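Long-range contacts in uncharacterized protein YjhP (Escherichia coli, PDB 1NKV), which is of unknown substrate and role but probably acts as a methyltransferase: residues Pro141-Leu146 with Ser159-Phe164; His17-Glu22 with Ala112-Gly117; Lys103-Ala108 with Ser129-Gly134. All blocks are in the same frame, centred on the assembly; numbering follows the deposited sequence.

Contact 1. Residues Pro141-Leu146 with Ser159-Phe164; sequences PYWRQL and SSTSDF
In the Rossmann-like fold of class I methyltransferases, the end of strand 134-143 meets a loop that runs from helix 150-156 to helix 167-175. Two aromatic side chains, W143 and F164, carry the contact and cross at about a right angle. Both have CG anti to the carbonyl carbon (chi1 -72° for W143). The F164 ring turns its edge to the face of the W143 six-membered ring in a T-shaped pair, with centroids 5.3 Å apart and planes at 77°. Nearer the backbone, F164 CB sits over the indole as a CH-pi partner, 3.5 Å from the centroid of the five-membered ring. P141 approaches the CD1-CE1 bond of the phenyl ring, its CG 3.4 Å from F164 CE1; I115 and V158 also touch F164. E150 accepts hydrogen bonds from S160 OG and T161 N, tying the loop to the start of helix 150-156. An alanine in place of W143 would lose the ring that F164 packs on and the N-H donor to T161 O, and would probably leave the short 3-10 segment 161-163 less firmly held, although the backbone bond of this residue to L165 does not depend on the ring. T161 O, lying close to the indole plane, accepts from W143 NE1 at 3.0 Å on a lone pair, N-H...O 159°, and also from F164 N.

Contact 2. Residues His17-Glu22 with Ala112-Gly117; sequences HNPFTE and ATWIAG
H17 opens the segment 17-22, part of the loop leading into helix 22-31, and meets the loop after strand 104-109 mainly through its backbone. H17 O lies near the plane of the W114 indole, at its edge, while H17 CB comes within 4.1 Å of A112 O. At N18 the two backbones come nearest, with N18 CA 5.2 Å from W114 CA, and the touch is between beta carbons: N18 CB and W114 CB are 3.9 Å apart. P19 follows with its ring crossing the W114 side chain at about a right angle, P19 CD standing 4.0 Å from W114 CB. W114 takes the crowded first torsion, CG between the backbone N and the carbonyl carbon (chi1 67°), which swings the indole off into a cluster with W192, Y195 and F238; I115 CG1 covers one ring face over its centre. Beyond P19, F20 turns to W240 and Y25, in edge-to-face pairs with both, and T21 takes the N-cap position of helix 22-31, its OG1 receiving a weak bond from K24 N. In class I methyltransferases the loop after this fourth strand usually borders the cofactor and substrate site, so the contact probably lies at its margin. No hydrogen bond joins the two segments; N18 and P19 pack on W114 CB and the H17 carbonyl lies alongside A112 and W114, so the contact rests on close packing rather than on directed bonds.

Contact 3. Residues Lys103-Ala108 with Ser129-Gly134; sequences KCDVAA and SLKPGG
K131 leaves its backbone with CG anti to the carbonyl carbon (chi1 -63°), runs extended through its middle torsions and bends at the last (chi4 68°), so that NZ swings over the start of strand 104-109. D105 also has CG anti to the carbonyl carbon, and the two side chains lie side by side, pointing the same way. NZ thereby meets D105 OD1 at 2.8 Å in a salt bridge, approaching from above the carboxylate plane, and also donates to K103 O at 2.9 Å, from above that carbonyl's plane. Beneath, the backbones form a short parallel bridge, C104 beside L130: C104 N donates to S129 O at 3.1 Å, and K131 N to C104 O at 2.9 Å, nearly straight at 176°. L130, with CG anti to its backbone N, tucks CD1 against A107 CB at 3.7 Å and C104 SG at 4.0 Å. A type II turn, K131 to G134, with G133 at positive phi, then leads into strand 134-143, which lies beside 104-109 in the Rossmann-like sheet, on the side away from 40-43. G134 packs so near L130 that a beta carbon there would clash. D105 OD2 accepts from R39 N just before strand 40-43. With one oxygen on a lysine and the other on a backbone N-H, D105 is probably kept ionised, and its side chain ties strand 104-109 to K131 of strand 130-131 and to R39.

Contacts 1 and 3 involve the same sheet at separate places, their centres about 30 Å apart: contact 3 joins the start of strand 104-109 to the chain leading into strand 134-143, and contact 1 joins the end of that second strand to a following loop. Contact 2 is central, about 4 Å from the centre of the chain, against about 17 and 19 Å for contacts 1 and 3, yet all three are only partly buried. Where strands begin side by side, contact 3 uses strand pairing and charge. Where loops meet, side chains pack: an edge-to-face pair with one indole-to-carbonyl hydrogen bond in contact 1, apolar packing with a backbone carbonyl alongside in contact 2. Contacts 1 and 2 adjoin, P141 lying on W114 and F164 on I115.

Contact 1. Residues Pro141-Leu146 with Ser159-Phe164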
ATOM      1  N   PRO C 141       6.679 -10.955 -15.102  1.00 24.22           N
ATOM      2  CA  PRO C 141       5.339 -10.378 -15.206  1.00 24.30           C
ATOM      3  C   PRO C 141       4.332 -11.510 -15.116  1.00 25.59           C
ATOM      4  O   PRO C 141       4.688 -12.682 -15.316  1.00 24.97           O
ATOM      5  CB  PRO C 141       5.354  -9.757 -16.588  1.00 22.01           C
ATOM      6  CG  PRO C 141       6.151 -10.762 -17.357  1.00 21.11           C
ATOM      7  CD  PRO C 141       7.311 -11.019 -16.435  1.00 22.50           C
ATOM      8  N   TYR C 142       3.078 -11.173 -14.813  1.00 26.06           N
ATOM      9  CA  TYR C 142       2.002 -12.176 -14.747  1.00 25.87           C
ATOM     10  C   TYR C 142       0.625 -11.537 -14.802  1.00 26.12           C
ATOM     11  O   TYR C 142       0.499 -10.315 -14.894  1.00 24.67           O
ATOM     12  CB  TYR C 142       2.107 -13.034 -13.490  1.00 21.96           C
ATOM     13  CG  TYR C 142       2.035 -12.268 -12.202  1.00 21.95           C
ATOM     14  CD1 TYR C 142       3.144 -11.579 -11.726  1.00 23.07           C
ATOM     15  CD2 TYR C 142       0.865 -12.237 -11.449  1.00 22.02           C
ATOM     16  CE1 TYR C 142       3.104 -10.880 -10.530  1.00 21.00           C
ATOM     17  CE2 TYR C 142       0.811 -11.538 -10.250  1.00 22.50           C
ATOM     18  CZ  TYR C 142       1.941 -10.863  -9.796  1.00 21.01           C
ATOM     19  OH  TYR C 142       1.920 -10.194  -8.597  1.00 19.13           O
ATOM     20  N   TRP C 143      -0.407 -12.375 -14.776  1.00 27.94           N
ATOM     21  CA  TRP C 143      -1.782 -11.886 -14.801  1.00 28.53           C
ATOM     22  C   TRP C 143      -2.284 -11.742 -13.376  1.00 28.39           C
ATOM     23  O   TRP C 143      -2.500 -12.731 -12.672  1.00 28.42           O
ATOM     24  CB  TRP C 143      -2.721 -12.835 -15.567  1.00 28.79           C
ATOM     25  CG  TRP C 143      -2.523 -12.846 -17.068  1.00 30.20           C
ATOM     26  CD1 TRP C 143      -2.150 -13.913 -17.830  1.00 30.19           C
ATOM     27  CD2 TRP C 143      -2.662 -11.737 -17.974  1.00 29.48           C
ATOM     28  NE1 TRP C 143      -2.045 -13.541 -19.147  1.00 31.91           N
ATOM     29  CE2 TRP C 143      -2.352 -12.212 -19.265  1.00 29.79           C
ATOM     30  CE3 TRP C 143      -3.016 -10.394 -17.821  1.00 29.88           C
ATOM     31  CZ2 TRP C 143      -2.384 -11.391 -20.398  1.00 29.86           C
ATOM     32  CZ3 TRP C 143      -3.048  -9.573 -18.957  1.00 31.28           C
ATOM     33  CH2 TRP C 143      -2.733 -10.077 -20.223  1.00 30.38           C
ATOM     34  N   ARG C 144      -2.435 -10.495 -12.954  1.00 27.37           N
ATOM     35  CA  ARG C 144      -2.936 -10.194 -11.633  1.00 27.54           C
ATOM     36  C   ARG C 144      -4.351 -10.726 -11.632  1.00 29.54           C
ATOM     37  O   ARG C 144      -4.809 -11.349 -10.685  1.00 28.70           O
ATOM     38  CB  ARG C 144      -2.963  -8.683 -11.420  1.00 25.62           C
ATOM     39  CG  ARG C 144      -3.798  -8.254 -10.240  1.00 22.09           C
ATOM     40  CD  ARG C 144      -3.591  -6.813  -9.915  1.00 20.67           C
ATOM     41  NE  ARG C 144      -4.505  -6.372  -8.857  1.00 21.30           N
ATOM     42  CZ  ARG C 144      -5.820  -6.243  -9.003  1.00 21.00           C
ATOM     43  NH1 ARG C 144      -6.391  -6.521 -10.170  1.00 20.13           N
ATOM     44  NH2 ARG C 144      -6.564  -5.838  -7.981  1.00 20.52           N
ATOM     45  N   GLN C 145      -5.029 -10.471 -12.736  1.00 34.23           N
ATOM     46  CA  GLN C 145      -6.397 -10.888 -12.926  1.00 39.01           C
ATOM     47  C   GLN C 145      -6.510 -11.351 -14.373  1.00 42.05           C
ATOM     48  O   GLN C 145      -6.442 -10.548 -15.313  1.00 43.54           O
ATOM     49  CB  GLN C 145      -7.320  -9.699 -12.643  1.00 40.99           C
ATOM     50  CG  GLN C 145      -8.791  -9.893 -12.987  1.00 44.74           C
ATOM     51  CD  GLN C 145      -9.647  -8.699 -12.563  1.00 48.57           C
ATOM     52  OE1 GLN C 145      -9.673  -8.380 -11.349  1.00 49.84           O
ATOM     53  NE2 GLN C 145     -10.291  -8.074 -13.440  1.00 50.90           N
ATOM     54  N   LEU C 146      -6.652 -12.661 -14.540  1.00 43.75           N
ATOM     55  CA  LEU C 146      -6.783 -13.279 -15.852  1.00 45.61           C
ATOM     56  C   LEU C 146      -7.890 -12.624 -16.661  1.00 46.75           C
ATOM     57  O   LEU C 146      -9.058 -12.718 -16.300  1.00 47.27           O
ATOM     58  CB  LEU C 146      -7.111 -14.760 -15.687  1.00 45.12           C
ATOM     59  CG  LEU C 146      -7.414 -15.486 -16.990  1.00 45.78           C
ATOM     60  CD1 LEU C 146      -6.187 -15.449 -17.877  1.00 46.85           C
ATOM     61  CD2 LEU C 146      -7.817 -16.918 -16.702  1.00 46.94           C
ATOM     62  N   SER C 159      -0.788 -10.259 -27.428  1.00 55.73           N
ATOM     63  CA  SER C 159      -1.382 -11.173 -28.390  1.00 56.34           C
ATOM     64  C   SER C 159      -2.481 -12.010 -27.765  1.00 56.72           C
ATOM     65  O   SER C 159      -3.664 -11.755 -27.970  1.00 57.38           O
ATOM     66  CB  SER C 159      -0.325 -12.107 -28.961  1.00 57.98           C
ATOM     67  OG  SER C 159       0.647 -11.384 -29.687  1.00 61.04           O
ATOM     68  N   SER C 160      -2.092 -13.024 -27.010  1.00 56.53           N
ATOM     69  CA  SER C 160      -3.081 -13.867 -26.379  1.00 57.18           C
ATOM     70  C   SER C 160      -2.819 -13.996 -24.885  1.00 56.79           C
ATOM     71  O   SER C 160      -1.713 -13.736 -24.420  1.00 55.87           O
ATOM     72  CB  SER C 160      -3.090 -15.248 -27.038  1.00 58.48           C
ATOM     73  OG  SER C 160      -4.087 -16.084 -26.461  1.00 58.68           O
ATOM     74  N   THR C 161      -3.852 -14.383 -24.144  1.00 55.86           N
ATOM     75  CA  THR C 161      -3.748 -14.562 -22.707  1.00 54.65           C
ATOM     76  C   THR C 161      -2.633 -15.554 -22.428  1.00 53.89           C
ATOM     77  O   THR C 161      -1.966 -15.497 -21.399  1.00 53.25           O
ATOM     78  CB  THR C 161      -5.069 -15.110 -22.108  1.00 54.97           C
ATOM     79  OG1 THR C 161      -4.936 -15.219 -20.687  1.00 55.92           O
ATOM     80  CG2 THR C 161      -5.400 -16.492 -22.673  1.00 53.70           C
ATOM     81  N   SER C 162      -2.432 -16.467 -23.367  1.00 53.22           N
ATOM     82  CA  SER C 162      -1.403 -17.478 -23.227  1.00 53.01           C
ATOM     83  C   SER C 162       0.004 -16.873 -23.175  1.00 52.35           C
ATOM     84  O   SER C 162       0.969 -17.577 -22.877  1.00 51.38           O
ATOM     85  CB  SER C 162      -1.511 -18.476 -24.380  1.00 53.68           C
ATOM     86  OG  SER C 162      -1.533 -17.802 -25.626  1.00 54.39           O
ATOM     87  N   ASP C 163       0.118 -15.574 -23.457  1.00 51.02           N
ATOM     88  CA  ASP C 163       1.416 -14.886 -23.433  1.00 49.40           C
ATOM     89  C   ASP C 163       1.963 -14.782 -22.015  1.00 49.07           C
ATOM     90  O   ASP C 163       3.153 -15.014 -21.782  1.00 49.69           O
ATOM     91  CB  ASP C 163       1.298 -13.479 -24.032  1.00 47.30           C
ATOM     92  CG  ASP C 163       1.429 -13.469 -25.548  1.00 46.65           C
ATOM     93  OD1 ASP C 163       0.933 -12.513 -26.174  1.00 45.86           O
ATOM     94  OD2 ASP C 163       2.039 -14.400 -26.117  1.00 46.99           O
ATOM     95  N   PHE C 164       1.093 -14.424 -21.075  1.00 48.07           N
ATOM     96  CA  PHE C 164       1.489 -14.306 -19.679  1.00 46.11           C
ATOM     97  C   PHE C 164       0.918 -15.437 -18.863  1.00 44.89           C
ATOM     98  O   PHE C 164      -0.130 -15.985 -19.178  1.00 45.29           O
ATOM     99  CB  PHE C 164       1.018 -12.985 -19.076  1.00 46.27           C
ATOM    100  CG  PHE C 164       1.802 -11.801 -19.537  1.00 47.16           C
ATOM    101  CD1 PHE C 164       3.195 -11.833 -19.538  1.00 44.84           C
ATOM    102  CD2 PHE C 164       1.153 -10.640 -19.941  1.00 47.08           C
ATOM    103  CE1 PHE C 164       3.926 -10.727 -19.931  1.00 45.47           C
ATOM    104  CE2 PHE C 164       1.875  -9.530 -20.336  1.00 47.68           C
ATOM    105  CZ  PHE C 164       3.266  -9.570 -20.332  1.00 47.57           C
TER

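Contact 2. Residues His17-Glu22 with Ala112-Gly117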
ATOM      1  N   HIS C  17      12.298   1.212 -14.070  1.00 32.78           N
ATOM      2  CA  HIS C  17      11.562   0.782 -15.272  1.00 29.95           C
ATOM      3  C   HIS C  17      10.646  -0.412 -15.049  1.00 28.06           C
ATOM      4  O   HIS C  17      10.586  -1.323 -15.872  1.00 30.33           O
ATOM      5  CB  HIS C  17      12.522   0.447 -16.416  1.00 32.42           C
ATOM      6  CG  HIS C  17      13.167   1.642 -17.039  1.00 35.50           C
ATOM      7  ND1 HIS C  17      13.848   2.592 -16.304  1.00 36.18           N
ATOM      8  CD2 HIS C  17      13.249   2.040 -18.330  1.00 36.87           C
ATOM      9  CE1 HIS C  17      14.318   3.520 -17.115  1.00 36.53           C
ATOM     10  NE2 HIS C  17      13.969   3.210 -18.351  1.00 37.14           N
ATOM     11  N   ASN C  18       9.941  -0.405 -13.929  1.00 25.28           N
ATOM     12  CA  ASN C  18       8.989  -1.448 -13.591  1.00 21.44           C
ATOM     13  C   ASN C  18       8.159  -0.953 -12.411  1.00 21.55           C
ATOM     14  O   ASN C  18       8.481   0.070 -11.799  1.00 22.13           O
ATOM     15  CB  ASN C  18       9.696  -2.774 -13.250  1.00 18.85           C
ATOM     16  CG  ASN C  18      10.727  -2.638 -12.152  1.00 15.29           C
ATOM     17  OD1 ASN C  18      11.907  -2.793 -12.393  1.00 14.09           O
ATOM     18  ND2 ASN C  18      10.284  -2.360 -10.945  1.00 13.37           N
ATOM     19  N   PRO C  19       7.077  -1.663 -12.081  1.00 19.93           N
ATOM     20  CA  PRO C  19       6.183  -1.313 -10.978  1.00 19.07           C
ATOM     21  C   PRO C  19       6.842  -1.171  -9.613  1.00 19.26           C
ATOM     22  O   PRO C  19       6.338  -0.444  -8.749  1.00 19.46           O
ATOM     23  CB  PRO C  19       5.145  -2.428 -11.009  1.00 20.37           C
ATOM     24  CG  PRO C  19       5.113  -2.798 -12.453  1.00 21.00           C
ATOM     25  CD  PRO C  19       6.568  -2.832 -12.810  1.00 19.71           C
ATOM     26  N   PHE C  20       7.956  -1.856  -9.396  1.00 18.56           N
ATOM     27  CA  PHE C  20       8.634  -1.749  -8.099  1.00 19.50           C
ATOM     28  C   PHE C  20       8.927  -0.316  -7.685  1.00 21.06           C
ATOM     29  O   PHE C  20       9.123   0.561  -8.523  1.00 18.99           O
ATOM     30  CB  PHE C  20       9.951  -2.515  -8.113  1.00 19.19           C
ATOM     31  CG  PHE C  20       9.908  -3.794  -7.356  1.00 17.54           C
ATOM     32  CD1 PHE C  20       8.791  -4.628  -7.435  1.00 16.34           C
ATOM     33  CD2 PHE C  20      10.998  -4.188  -6.591  1.00 14.64           C
ATOM     34  CE1 PHE C  20       8.763  -5.836  -6.764  1.00 17.45           C
ATOM     35  CE2 PHE C  20      10.987  -5.390  -5.913  1.00 15.90           C
ATOM     36  CZ  PHE C  20       9.868  -6.225  -5.998  1.00 18.19           C
ATOM     37  N   THR C  21       8.947  -0.080  -6.380  1.00 22.82           N
ATOM     38  CA  THR C  21       9.252   1.250  -5.854  1.00 22.95           C
ATOM     39  C   THR C  21      10.452   1.121  -4.945  1.00 24.25           C
ATOM     40  O   THR C  21      10.901   0.006  -4.665  1.00 24.89           O
ATOM     41  CB  THR C  21       8.089   1.833  -5.032  1.00 22.37           C
ATOM     42  OG1 THR C  21       7.791   0.976  -3.925  1.00 23.22           O
ATOM     43  CG2 THR C  21       6.868   1.989  -5.900  1.00 24.36           C
ATOM     44  N   GLU C  22      10.990   2.243  -4.485  1.00 25.11           N
ATOM     45  CA  GLU C  22      12.134   2.161  -3.586  1.00 25.32           C
ATOM     46  C   GLU C  22      11.799   1.241  -2.408  1.00 23.63           C
ATOM     47  O   GLU C  22      12.556   0.321  -2.123  1.00 21.47           O
ATOM     48  CB  GLU C  22      12.525   3.546  -3.080  1.00 28.38           C
ATOM     49  CG  GLU C  22      13.656   4.215  -3.851  1.00 34.60           C
ATOM     50  CD  GLU C  22      13.869   5.667  -3.391  1.00 40.45           C
ATOM     51  OE1 GLU C  22      13.834   5.907  -2.154  1.00 39.04           O
ATOM     52  OE2 GLU C  22      14.070   6.558  -4.261  1.00 40.91           O
ATOM     53  N   ALA C 112      15.215  -6.034 -17.851  1.00 41.01           N
ATOM     54  CA  ALA C 112      15.124  -4.627 -18.264  1.00 42.89           C
ATOM     55  C   ALA C 112      13.691  -4.141 -18.130  1.00 45.02           C
ATOM     56  O   ALA C 112      13.316  -3.497 -17.140  1.00 46.66           O
ATOM     57  CB  ALA C 112      15.578  -4.480 -19.698  1.00 42.17           C
ATOM     58  N   THR C 113      12.896  -4.457 -19.147  1.00 46.16           N
ATOM     59  CA  THR C 113      11.487  -4.102 -19.174  1.00 45.91           C
ATOM     60  C   THR C 113      10.764  -5.114 -18.290  1.00 44.53           C
ATOM     61  O   THR C 113      11.224  -6.246 -18.125  1.00 41.48           O
ATOM     62  CB  THR C 113      10.926  -4.142 -20.645  1.00 46.14           C
ATOM     63  OG1 THR C 113       9.513  -3.888 -20.639  1.00 47.00           O
ATOM     64  CG2 THR C 113      11.199  -5.496 -21.298  1.00 45.09           C
ATOM     65  N   TRP C 114       9.650  -4.682 -17.706  1.00 45.51           N
ATOM     66  CA  TRP C 114       8.845  -5.529 -16.839  1.00 47.01           C
ATOM     67  C   TRP C 114       8.150  -6.594 -17.668  1.00 47.20           C
ATOM     68  O   TRP C 114       7.730  -7.623 -17.144  1.00 46.86           O
ATOM     69  CB  TRP C 114       7.784  -4.707 -16.089  1.00 47.40           C
ATOM     70  CG  TRP C 114       6.710  -4.111 -16.970  1.00 49.61           C
ATOM     71  CD1 TRP C 114       6.734  -2.888 -17.583  1.00 50.79           C
ATOM     72  CD2 TRP C 114       5.480  -4.736 -17.380  1.00 51.56           C
ATOM     73  NE1 TRP C 114       5.602  -2.716 -18.349  1.00 51.19           N
ATOM     74  CE2 TRP C 114       4.817  -3.832 -18.242  1.00 51.35           C
ATOM     75  CE3 TRP C 114       4.877  -5.973 -17.104  1.00 52.61           C
ATOM     76  CZ2 TRP C 114       3.581  -4.126 -18.833  1.00 52.55           C
ATOM     77  CZ3 TRP C 114       3.642  -6.268 -17.694  1.00 52.84           C
ATOM     78  CH2 TRP C 114       3.010  -5.344 -18.550  1.00 53.10           C
ATOM     79  N   ILE C 115       8.028  -6.351 -18.966  1.00 47.69           N
ATOM     80  CA  ILE C 115       7.359  -7.311 -19.825  1.00 48.75           C
ATOM     81  C   ILE C 115       8.236  -8.501 -20.143  1.00 50.04           C
ATOM     82  O   ILE C 115       7.766  -9.642 -20.167  1.00 51.53           O
ATOM     83  CB  ILE C 115       6.900  -6.663 -21.137  1.00 47.43           C
ATOM     84  CG1 ILE C 115       5.893  -5.561 -20.817  1.00 45.64           C
ATOM     85  CG2 ILE C 115       6.279  -7.726 -22.055  1.00 47.67           C
ATOM     86  CD1 ILE C 115       5.481  -4.742 -21.996  1.00 46.40           C
ATOM     87  N   ALA C 116       9.515  -8.236 -20.376  1.00 50.67           N
ATOM     88  CA  ALA C 116      10.457  -9.295 -20.706  1.00 51.69           C
ATOM     89  C   ALA C 116      10.911 -10.085 -19.481  1.00 51.75           C
ATOM     90  O   ALA C 116      10.679  -9.679 -18.345  1.00 50.67           O
ATOM     91  CB  ALA C 116      11.660  -8.701 -21.420  1.00 53.63           C
ATOM     92  N   GLY C 117      11.556 -11.219 -19.729  1.00 52.92           N
ATOM     93  CA  GLY C 117      12.049 -12.051 -18.647  1.00 54.74           C
ATOM     94  C   GLY C 117      13.564 -11.982 -18.527  1.00 55.74           C
ATOM     95  O   GLY C 117      14.093 -11.621 -17.472  1.00 56.57           O
TER

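Contact 3. Residues Lys103-Ala108 with Ser129-Gly134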
ATOM      1  N   LYS C 103      31.643 -18.308  -6.986  1.00 58.58           N
ATOM      2  CA  LYS C 103      30.186 -18.349  -6.962  1.00 55.12           C
ATOM      3  C   LYS C 103      29.657 -17.269  -6.022  1.00 52.40           C
ATOM      4  O   LYS C 103      30.398 -16.718  -5.210  1.00 52.46           O
ATOM      5  CB  LYS C 103      29.698 -19.715  -6.468  1.00 55.90           C
ATOM      6  CG  LYS C 103      30.317 -20.929  -7.143  1.00 55.30           C
ATOM      7  CD  LYS C 103      29.966 -21.012  -8.613  1.00 56.06           C
ATOM      8  CE  LYS C 103      30.112 -22.437  -9.134  1.00 56.74           C
ATOM      9  NZ  LYS C 103      29.191 -23.371  -8.414  1.00 57.85           N
ATOM     10  N   CYS C 104      28.375 -16.963  -6.138  1.00 48.20           N
ATOM     11  CA  CYS C 104      27.785 -15.975  -5.265  1.00 44.05           C
ATOM     12  C   CYS C 104      26.597 -16.623  -4.585  1.00 41.20           C
ATOM     13  O   CYS C 104      26.226 -17.750  -4.913  1.00 39.79           O
ATOM     14  CB  CYS C 104      27.346 -14.743  -6.050  1.00 44.47           C
ATOM     15  SG  CYS C 104      26.258 -15.113  -7.381  1.00 42.20           S
ATOM     16  N   ASP C 105      26.014 -15.895  -3.639  1.00 38.81           N
ATOM     17  CA  ASP C 105      24.873 -16.358  -2.858  1.00 36.83           C
ATOM     18  C   ASP C 105      23.535 -15.865  -3.372  1.00 33.68           C
ATOM     19  O   ASP C 105      22.492 -16.437  -3.061  1.00 32.32           O
ATOM     20  CB  ASP C 105      25.049 -15.898  -1.425  1.00 39.60           C
ATOM     21  CG  ASP C 105      26.483 -16.017  -0.965  1.00 43.16           C
ATOM     22  OD1 ASP C 105      27.007 -17.152  -0.996  1.00 45.01           O
ATOM     23  OD2 ASP C 105      27.088 -14.982  -0.588  1.00 43.94           O
ATOM     24  N   VAL C 106      23.556 -14.785  -4.137  1.00 31.33           N
ATOM     25  CA  VAL C 106      22.321 -14.246  -4.674  1.00 29.38           C
ATOM     26  C   VAL C 106      22.525 -13.770  -6.108  1.00 27.83           C
ATOM     27  O   VAL C 106      23.299 -12.850  -6.362  1.00 28.97           O
ATOM     28  CB  VAL C 106      21.806 -13.054  -3.814  1.00 26.93           C
ATOM     29  CG1 VAL C 106      20.494 -12.552  -4.366  1.00 26.41           C
ATOM     30  CG2 VAL C 106      21.640 -13.472  -2.381  1.00 26.08           C
ATOM     31  N   ALA C 107      21.850 -14.406  -7.051  1.00 25.05           N
ATOM     32  CA  ALA C 107      21.972 -13.999  -8.446  1.00 22.21           C
ATOM     33  C   ALA C 107      20.663 -13.345  -8.867  1.00 19.31           C
ATOM     34  O   ALA C 107      19.631 -13.998  -8.952  1.00 18.86           O
ATOM     35  CB  ALA C 107      22.267 -15.212  -9.325  1.00 21.06           C
ATOM     36  N   ALA C 108      20.691 -12.055  -9.130  1.00 16.89           N
ATOM     37  CA  ALA C 108      19.460 -11.395  -9.499  1.00 16.81           C
ATOM     38  C   ALA C 108      19.377 -10.965 -10.940  1.00 18.92           C
ATOM     39  O   ALA C 108      20.384 -10.661 -11.581  1.00 20.23           O
ATOM     40  CB  ALA C 108      19.229 -10.197  -8.606  1.00 12.80           C
ATOM     41  N   SER C 129      26.843 -19.629 -11.912  1.00 48.72           N
ATOM     42  CA  SER C 129      27.651 -18.837 -11.013  1.00 47.27           C
ATOM     43  C   SER C 129      27.012 -18.682  -9.648  1.00 46.05           C
ATOM     44  O   SER C 129      27.343 -17.765  -8.904  1.00 46.32           O
ATOM     45  CB  SER C 129      27.871 -17.470 -11.636  1.00 48.05           C
ATOM     46  OG  SER C 129      26.624 -16.938 -12.039  1.00 47.83           O
ATOM     47  N   LEU C 130      26.105 -19.587  -9.314  1.00 44.51           N
ATOM     48  CA  LEU C 130      25.414 -19.511  -8.042  1.00 42.99           C
ATOM     49  C   LEU C 130      25.759 -20.695  -7.160  1.00 43.63           C
ATOM     50  O   LEU C 130      25.726 -21.836  -7.616  1.00 43.59           O
ATOM     51  CB  LEU C 130      23.911 -19.475  -8.287  1.00 41.24           C
ATOM     52  CG  LEU C 130      23.042 -19.096  -7.102  1.00 39.50           C
ATOM     53  CD1 LEU C 130      23.276 -17.645  -6.770  1.00 41.33           C
ATOM     54  CD2 LEU C 130      21.588 -19.331  -7.434  1.00 40.21           C
ATOM     55  N   LYS C 131      26.089 -20.427  -5.899  1.00 45.08           N
ATOM     56  CA  LYS C 131      26.429 -21.495  -4.955  1.00 46.00           C
ATOM     57  C   LYS C 131      25.287 -22.491  -4.788  1.00 45.60           C
ATOM     58  O   LYS C 131      24.121 -22.154  -4.978  1.00 43.59           O
ATOM     59  CB  LYS C 131      26.783 -20.917  -3.585  1.00 45.92           C
ATOM     60  CG  LYS C 131      28.005 -20.018  -3.581  1.00 47.20           C
ATOM     61  CD  LYS C 131      28.421 -19.673  -2.162  1.00 47.24           C
ATOM     62  CE  LYS C 131      29.605 -18.711  -2.136  1.00 49.74           C
ATOM     63  NZ  LYS C 131      29.270 -17.339  -2.651  1.00 50.72           N
ATOM     64  N   PRO C 132      25.614 -23.740  -4.424  1.00 46.70           N
ATOM     65  CA  PRO C 132      24.583 -24.769  -4.238  1.00 47.34           C
ATOM     66  C   PRO C 132      23.595 -24.327  -3.156  1.00 46.51           C
ATOM     67  O   PRO C 132      23.989 -23.979  -2.032  1.00 47.02           O
ATOM     68  CB  PRO C 132      25.400 -26.001  -3.838  1.00 48.35           C
ATOM     69  CG  PRO C 132      26.703 -25.779  -4.576  1.00 47.52           C
ATOM     70  CD  PRO C 132      26.960 -24.317  -4.271  1.00 47.19           C
ATOM     71  N   GLY C 133      22.315 -24.328  -3.505  1.00 44.47           N
ATOM     72  CA  GLY C 133      21.301 -23.894  -2.565  1.00 43.95           C
ATOM     73  C   GLY C 133      21.323 -22.379  -2.438  1.00 42.75           C
ATOM     74  O   GLY C 133      21.078 -21.821  -1.366  1.00 42.79           O
ATOM     75  N   GLY C 134      21.632 -21.712  -3.546  1.00 41.22           N
ATOM     76  CA  GLY C 134      21.675 -20.265  -3.550  1.00 38.69           C
ATOM     77  C   GLY C 134      20.337 -19.697  -3.979  1.00 38.39           C
ATOM     78  O   GLY C 134      19.511 -20.398  -4.561  1.00 37.89           O
TER